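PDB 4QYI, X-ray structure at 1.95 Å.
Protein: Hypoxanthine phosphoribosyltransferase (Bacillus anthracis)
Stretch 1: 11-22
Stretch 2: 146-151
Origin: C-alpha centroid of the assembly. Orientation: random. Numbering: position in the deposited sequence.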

# COMPACT_ATOMS: atom_id res chain seq x y z
N THR A 11 16.34 -0.07 -17.73
CA THR A 11 15.45 -0.98 -17.02
C THR A 11 16.37 -1.99 -16.35
O THR A 11 17.19 -2.58 -17.03
CB THR A 11 14.57 -1.73 -18.01
OG1 THR A 11 13.84 -0.80 -18.81
CG2 THR A 11 13.63 -2.70 -17.29
N LEU A 12 16.25 -2.20 -15.04
CA LEU A 12 17.10 -3.17 -14.34
C LEU A 12 16.39 -4.50 -14.12
O LEU A 12 16.99 -5.56 -14.26
CB LEU A 12 17.61 -2.60 -13.01
CG LEU A 12 18.69 -3.36 -12.23
CD1 LEU A 12 20.04 -3.26 -12.95
CD2 LEU A 12 18.81 -2.80 -10.82
N ILE A 13 15.10 -4.44 -13.77
CA ILE A 13 14.32 -5.64 -13.55
C ILE A 13 12.98 -5.36 -14.19
O ILE A 13 12.30 -4.41 -13.82
CB ILE A 13 14.11 -5.94 -12.06
CG1 ILE A 13 15.45 -5.90 -11.32
CG2 ILE A 13 13.46 -7.30 -11.89
CD1 ILE A 13 15.33 -6.12 -9.83
N SER A 14 12.58 -6.18 -15.16
CA SER A 14 11.35 -5.93 -15.88
C SER A 14 10.11 -6.26 -15.08
O SER A 14 10.16 -6.96 -14.08
CB SER A 14 11.33 -6.77 -17.16
OG SER A 14 11.16 -8.14 -16.86
N GLU A 15 9.00 -5.76 -15.58
CA GLU A 15 7.70 -6.02 -15.00
C GLU A 15 7.47 -7.54 -14.90
O GLU A 15 7.06 -8.04 -13.86
CB GLU A 15 6.65 -5.37 -15.90
CG GLU A 15 5.21 -5.59 -15.48
CD GLU A 15 4.23 -4.83 -16.36
OE1 GLU A 15 4.66 -4.05 -17.25
OE2 GLU A 15 3.02 -4.99 -16.15
N GLU A 16 7.76 -8.26 -15.98
CA GLU A 16 7.54 -9.70 -16.00
C GLU A 16 8.49 -10.44 -15.02
O GLU A 16 8.09 -11.42 -14.38
CB GLU A 16 7.65 -10.21 -17.45
CG GLU A 16 7.25 -11.64 -17.70
CD GLU A 16 8.31 -12.68 -17.38
OE1 GLU A 16 9.38 -12.35 -16.83
OE2 GLU A 16 8.07 -13.87 -17.71
N GLN A 17 9.73 -10.01 -14.92
CA GLN A 17 10.65 -10.62 -13.97
C GLN A 17 10.15 -10.42 -12.54
O GLN A 17 10.25 -11.31 -11.70
CB GLN A 17 12.03 -10.00 -14.07
CG GLN A 17 12.83 -10.45 -15.26
CD GLN A 17 14.13 -9.68 -15.27
OE1 GLN A 17 14.15 -8.49 -15.57
NE2 GLN A 17 15.21 -10.32 -14.87
N LEU A 18 9.62 -9.23 -12.27
CA LEU A 18 9.10 -8.94 -10.94
C LEU A 18 7.93 -9.84 -10.63
O LEU A 18 7.90 -10.43 -9.56
CB LEU A 18 8.67 -7.48 -10.83
CG LEU A 18 9.82 -6.50 -10.81
CD1 LEU A 18 9.38 -5.07 -11.08
CD2 LEU A 18 10.51 -6.62 -9.47
N GLN A 19 7.00 -9.98 -11.56
CA GLN A 19 5.84 -10.83 -11.33
C GLN A 19 6.24 -12.29 -11.07
O GLN A 19 5.71 -12.93 -10.17
CB GLN A 19 4.87 -10.77 -12.50
CG GLN A 19 3.56 -11.51 -12.28
CD GLN A 19 2.85 -11.80 -13.60
OE1 GLN A 19 2.07 -12.75 -13.70
NE2 GLN A 19 3.11 -10.98 -14.61
N GLU A 20 7.17 -12.82 -11.86
CA GLU A 20 7.63 -14.20 -11.63
C GLU A 20 8.30 -14.36 -10.25
O GLU A 20 8.04 -15.32 -9.53
CB GLU A 20 8.59 -14.67 -12.74
CG GLU A 20 7.86 -15.01 -14.02
CD GLU A 20 6.87 -16.14 -13.80
OE1 GLU A 20 5.70 -15.90 -14.12
OE2 GLU A 20 7.23 -17.20 -13.24
N LYS A 21 9.18 -13.43 -9.91
CA LYS A 21 9.89 -13.54 -8.64
C LYS A 21 8.96 -13.41 -7.44
O LYS A 21 9.12 -14.12 -6.46
CB LYS A 21 11.00 -12.50 -8.54
CG LYS A 21 11.83 -12.66 -7.27
CD LYS A 21 12.50 -14.01 -7.22
CE LYS A 21 13.60 -14.10 -8.26
NZ LYS A 21 14.20 -15.45 -8.28
N VAL A 22 8.00 -12.50 -7.52
CA VAL A 22 7.06 -12.33 -6.44
C VAL A 22 6.29 -13.63 -6.23
O VAL A 22 6.09 -14.05 -5.10
CB VAL A 22 6.18 -11.08 -6.68
CG1 VAL A 22 5.11 -10.94 -5.61
CG2 VAL A 22 7.06 -9.83 -6.69
N VAL A 146 14.35 -13.26 -0.26
CA VAL A 146 14.99 -12.21 -1.04
C VAL A 146 14.64 -12.35 -2.52
O VAL A 146 14.84 -13.40 -3.11
CB VAL A 146 16.53 -12.29 -0.92
CG1 VAL A 146 17.17 -11.20 -1.75
CG2 VAL A 146 16.95 -12.17 0.53
N GLY A 147 14.14 -11.27 -3.11
CA GLY A 147 13.80 -11.28 -4.52
C GLY A 147 15.01 -11.22 -5.44
O GLY A 147 15.24 -12.12 -6.24
N PHE A 148 15.79 -10.15 -5.31
CA PHE A 148 16.93 -9.94 -6.16
C PHE A 148 18.08 -9.26 -5.44
O PHE A 148 17.87 -8.38 -4.60
CB PHE A 148 16.54 -9.00 -7.30
CG PHE A 148 15.36 -9.45 -8.10
CD1 PHE A 148 14.08 -9.13 -7.70
CD2 PHE A 148 15.54 -10.14 -9.30
CE1 PHE A 148 12.99 -9.51 -8.46
CE2 PHE A 148 14.45 -10.52 -10.06
CZ PHE A 148 13.18 -10.20 -9.63
N GLN A 149 19.28 -9.66 -5.82
CA GLN A 149 20.48 -9.04 -5.30
C GLN A 149 20.94 -8.06 -6.34
O GLN A 149 21.26 -8.44 -7.46
CB GLN A 149 21.58 -10.04 -5.02
CG GLN A 149 21.44 -10.82 -3.74
CD GLN A 149 22.77 -11.45 -3.39
OE1 GLN A 149 23.78 -11.20 -4.05
NE2 GLN A 149 22.79 -12.26 -2.34
N ILE A 150 20.96 -6.79 -5.98
CA ILE A 150 21.35 -5.73 -6.88
C ILE A 150 22.63 -5.02 -6.48
O ILE A 150 22.99 -4.99 -5.32
CB ILE A 150 20.18 -4.75 -6.95
CG1 ILE A 150 19.15 -5.44 -7.82
CG2 ILE A 150 20.58 -3.39 -7.50
CD1 ILE A 150 17.85 -4.71 -7.90
N PRO A 151 23.35 -4.47 -7.47
CA PRO A 151 24.57 -3.74 -7.14
C PRO A 151 24.22 -2.42 -6.46
O PRO A 151 23.13 -1.90 -6.67
CB PRO A 151 25.23 -3.51 -8.52
CG PRO A 151 24.12 -3.64 -9.51
CD PRO A 151 23.17 -4.63 -8.92

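What does Phe 148 do at the centre of this contact? It has the largest covered area of any residue in the two stretches, 104 Å², because its ring reaches across from the strand and lies between Ile 13 and Lys 21. Over one face lies Ile 13, whose CD1 sits 4.0 Å from the centroid of the Phe 148 ring and 20° off the ring normal, a CH-pi contact; its CG2 comes within 3.7 Å of Phe 148 CZ. At the ring edge, near its plane, the backbone Gln 17 O approaches Phe 148 CZ at 3.8 Å. Leu 18 adds an oblique apolar contact, with CD2 3.9 Å from Phe 148 CE1: its CA-to-CB bond points sideways, yet the end of the side chain comes nearer.

How does a lysine come to cover the opposite face? Lys 21 lies two turns of helix beyond Ser 14, its CA-to-CB bond pointing toward the second stretch, and 68 Å² of it is covered. The aliphatic part of the chain does the packing. Lys 21 CB lies 3.4 Å from Phe 148 CZ, and p rotamers at chi2 and chi3 bend the methylenes so that Lys 21 CE reaches the ring face and stands 3.3 Å from Gly 147 O. The charged end contributes little to the ring: Lys 21 NZ is 5.7 Å from the Phe 148 centroid, at most a weak cation-pi attraction, and it hydrogen-bonds elsewhere in the structure.

What joins Ile 13 to the rest of the apolar cluster? While Ile 13 CD1 faces the aromatic ring, it also lies 3.5 Å from Ile 150 CD1, and that methyl in turn meets Leu 12 CD2 at 3.6 Å. Phe 148 and Ile 150, two apart along the chain, both direct their CA-to-CB bonds toward the first stretch, whereas that of Gln 149 between them points away, the alternation expected of an extended backbone.

How is the helix start bonded, given that no hydrogen bond crosses between the stretches? Ser 14 caps the helix, its OG accepting from Gln 17 N at 3.1 Å, and the Gln 17 side chain folds back so that OE1 accepts from Ser 14 N at 2.8 Å. Further along, Lys 21 N donates to Gln 17 O at 3.0 Å, so the carbonyl at the edge of the Phe 148 ring is also part of the helical ladder. Across the interface itself, packing predominates.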